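Local coordinates for protein LD10117p (Drosophila melanogaster, PDB 5HJQ) that acts as a GTPase-activating protein for Rab35 in synaptic vesicle protein recycling and binds phosphoinositides through its TBC domain, at residues Q235-V238 with T239-V243. Numbering follows the deposited sequence.
Sequences QHEV and TWKTV
Gln235 to Val238 offer their carbonyls to the amides of Thr239 to Thr242 four residues on, a continuous stretch of α-helix in which the bond from Trp240 N to His236 O is weak (3.3 Å). Trp240 has its CG in the position between the backbone N and the carbonyl carbon (chi1 67°), which folds the indole back along the helix over the preceding turn. There Trp240 CD1 lies 4.0 Å from His236 CD2, and the five-membered ring presents its edge to the imidazole face in an offset edge-to-face pair, planes at 64°. Trp240 NE1 packs 3.4 Å from Glu237 CB, while Lys241 CG and the carbonyl oxygen of Glu237 cover one indole face near its rim. A leucine in place of Trp240 would probably leave the His236 face without the indole edge now presented to it and open a gap beside Glu237 CB and Lys241 CG. Glu237 and Lys241 run side by side as extended chains and close an i to i+4 salt bridge, Lys241 NZ meeting Glu237 OE2 at 3.1 Å from above the carboxylate plane. On Thr242, the hydroxyl and amide grip Val238 O from opposite faces of its carbonyl plane, with OG1 at 2.9 Å. Thr239 is buried, its hydroxyl hydrogen-bonded to Asn230 and its side chain against Tyr303, while Tyr193 packs edge-to-face with His236. Such i to i+4 pairing is characteristic of an α-helix, here helix 233-250 of the all-helical TBC domain; its Thr242 side chain lies about 13 Å from the bound inositol trisphosphate.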
ATOM      1  N   GLN A 235      -0.846  15.945   4.640  1.00 63.32           N
ATOM      2  CA  GLN A 235       0.087  15.004   4.029  1.00 61.34           C
ATOM      3  C   GLN A 235      -0.601  14.193   2.941  1.00 57.17           C
ATOM      4  O   GLN A 235      -0.026  13.943   1.884  1.00 58.01           O
ATOM      5  CB  GLN A 235       0.678  14.061   5.077  1.00 60.35           C
ATOM      6  CG  GLN A 235       1.551  14.734   6.114  1.00 60.75           C
ATOM      7  CD  GLN A 235       1.865  13.815   7.281  1.00 67.41           C
ATOM      8  OE1 GLN A 235       2.007  12.603   7.113  1.00 66.03           O
ATOM      9  NE2 GLN A 235       1.967  14.389   8.474  1.00 70.09           N
ATOM     10  N   HIS A 236      -1.834  13.780   3.212  1.00 56.12           N
ATOM     11  CA  HIS A 236      -2.604  12.995   2.260  1.00 58.41           C
ATOM     12  C   HIS A 236      -2.760  13.724   0.932  1.00 63.24           C
ATOM     13  O   HIS A 236      -2.688  13.113  -0.135  1.00 60.85           O
ATOM     14  CB  HIS A 236      -3.984  12.666   2.827  1.00 60.90           C
ATOM     15  CG  HIS A 236      -4.898  12.007   1.841  1.00 65.27           C
ATOM     16  ND1 HIS A 236      -4.722  10.710   1.418  1.00 63.38           N
ATOM     17  CD2 HIS A 236      -5.991  12.473   1.189  1.00 66.63           C
ATOM     18  CE1 HIS A 236      -5.669  10.400   0.551  1.00 67.19           C
ATOM     19  NE2 HIS A 236      -6.453  11.451   0.395  1.00 70.42           N
ATOM     20  N   GLU A 237      -2.966  15.035   1.000  1.00 60.55           N
ATOM     21  CA  GLU A 237      -3.285  15.791  -0.201  1.00 60.82           C
ATOM     22  C   GLU A 237      -2.036  16.278  -0.926  1.00 58.23           C
ATOM     23  O   GLU A 237      -2.045  16.418  -2.146  1.00 62.20           O
ATOM     24  CB  GLU A 237      -4.217  16.959   0.126  1.00 62.51           C
ATOM     25  CG  GLU A 237      -3.583  18.336   0.126  1.00 70.54           C
ATOM     26  CD  GLU A 237      -4.631  19.436   0.124  1.00 75.26           C
ATOM     27  OE1 GLU A 237      -5.809  19.132   0.419  1.00 84.77           O
ATOM     28  OE2 GLU A 237      -4.285  20.595  -0.185  1.00 77.20           O
ATOM     29  N   VAL A 238      -0.957  16.508  -0.186  1.00 59.06           N
ATOM     30  CA  VAL A 238       0.327  16.791  -0.812  1.00 59.86           C
ATOM     31  C   VAL A 238       0.775  15.570  -1.604  1.00 60.79           C
ATOM     32  O   VAL A 238       1.327  15.688  -2.701  1.00 62.05           O
ATOM     33  CB  VAL A 238       1.398  17.167   0.231  1.00 64.66           C
ATOM     34  CG1 VAL A 238       2.792  17.140  -0.386  1.00 63.04           C
ATOM     35  CG2 VAL A 238       1.100  18.537   0.832  1.00 59.77           C
ATOM     36  N   THR A 239       0.507  14.394  -1.044  1.00 63.22           N
ATOM     37  CA  THR A 239       0.904  13.139  -1.665  1.00 59.52           C
ATOM     38  C   THR A 239       0.211  12.906  -3.008  1.00 56.06           C
ATOM     39  O   THR A 239       0.883  12.659  -4.010  1.00 56.71           O
ATOM     40  CB  THR A 239       0.618  11.937  -0.748  1.00 58.48           C
ATOM     41  OG1 THR A 239       1.293  12.111   0.504  1.00 59.04           O
ATOM     42  CG2 THR A 239       1.104  10.650  -1.399  1.00 50.83           C
ATOM     43  N   TRP A 240      -1.118  12.983  -3.044  1.00 54.95           N
ATOM     44  CA  TRP A 240      -1.814  12.720  -4.304  1.00 61.40           C
ATOM     45  C   TRP A 240      -1.592  13.844  -5.310  1.00 56.76           C
ATOM     46  O   TRP A 240      -1.731  13.630  -6.514  1.00 52.30           O
ATOM     47  CB  TRP A 240      -3.318  12.469  -4.096  1.00 61.21           C
ATOM     48  CG  TRP A 240      -4.183  13.615  -3.615  1.00 64.08           C
ATOM     49  CD1 TRP A 240      -4.704  13.768  -2.366  1.00 61.99           C
ATOM     50  CD2 TRP A 240      -4.680  14.722  -4.392  1.00 62.91           C
ATOM     51  NE1 TRP A 240      -5.470  14.909  -2.305  1.00 66.51           N
ATOM     52  CE2 TRP A 240      -5.472  15.510  -3.533  1.00 61.42           C
ATOM     53  CE3 TRP A 240      -4.520  15.125  -5.722  1.00 65.06           C
ATOM     54  CZ2 TRP A 240      -6.094  16.682  -3.960  1.00 66.56           C
ATOM     55  CZ3 TRP A 240      -5.140  16.286  -6.143  1.00 62.73           C
ATOM     56  CH2 TRP A 240      -5.917  17.052  -5.265  1.00 67.69           C
ATOM     57  N   LYS A 241      -1.229  15.027  -4.828  1.00 54.86           N
ATOM     58  CA  LYS A 241      -0.827  16.100  -5.729  1.00 63.15           C
ATOM     59  C   LYS A 241       0.550  15.808  -6.317  1.00 60.18           C
ATOM     60  O   LYS A 241       0.790  16.053  -7.497  1.00 63.67           O
ATOM     61  CB  LYS A 241      -0.832  17.453  -5.014  1.00 60.69           C
ATOM     62  CG  LYS A 241      -2.209  18.080  -4.921  1.00 60.63           C
ATOM     63  CD  LYS A 241      -2.187  19.383  -4.147  1.00 61.05           C
ATOM     64  CE  LYS A 241      -3.581  19.988  -4.081  1.00 70.59           C
ATOM     65  NZ  LYS A 241      -3.665  21.135  -3.139  1.00 72.18           N
ATOM     66  N   THR A 242       1.448  15.278  -5.493  1.00 62.90           N
ATOM     67  CA  THR A 242       2.759  14.848  -5.970  1.00 64.66           C
ATOM     68  C   THR A 242       2.620  13.793  -7.064  1.00 62.32           C
ATOM     69  O   THR A 242       3.194  13.924  -8.144  1.00 64.33           O
ATOM     70  CB  THR A 242       3.615  14.278  -4.829  1.00 59.65           C
ATOM     71  OG1 THR A 242       3.898  15.316  -3.882  1.00 62.65           O
ATOM     72  CG2 THR A 242       4.921  13.722  -5.370  1.00 63.04           C
ATOM     73  N   VAL A 243       1.839  12.757  -6.773  1.00 57.15           N
ATOM     74  CA  VAL A 243       1.538  11.709  -7.741  1.00 53.76           C
ATOM     75  C   VAL A 243       0.929  12.276  -9.028  1.00 59.26           C
ATOM     76  O   VAL A 243       1.221  11.797 -10.127  1.00 56.26           O
ATOM     77  CB  VAL A 243       0.582  10.665  -7.132  1.00 48.51           C
ATOM     78  CG1 VAL A 243       0.145   9.657  -8.179  1.00 46.41           C
ATOM     79  CG2 VAL A 243       1.251   9.960  -5.949  1.00 59.18           C
TER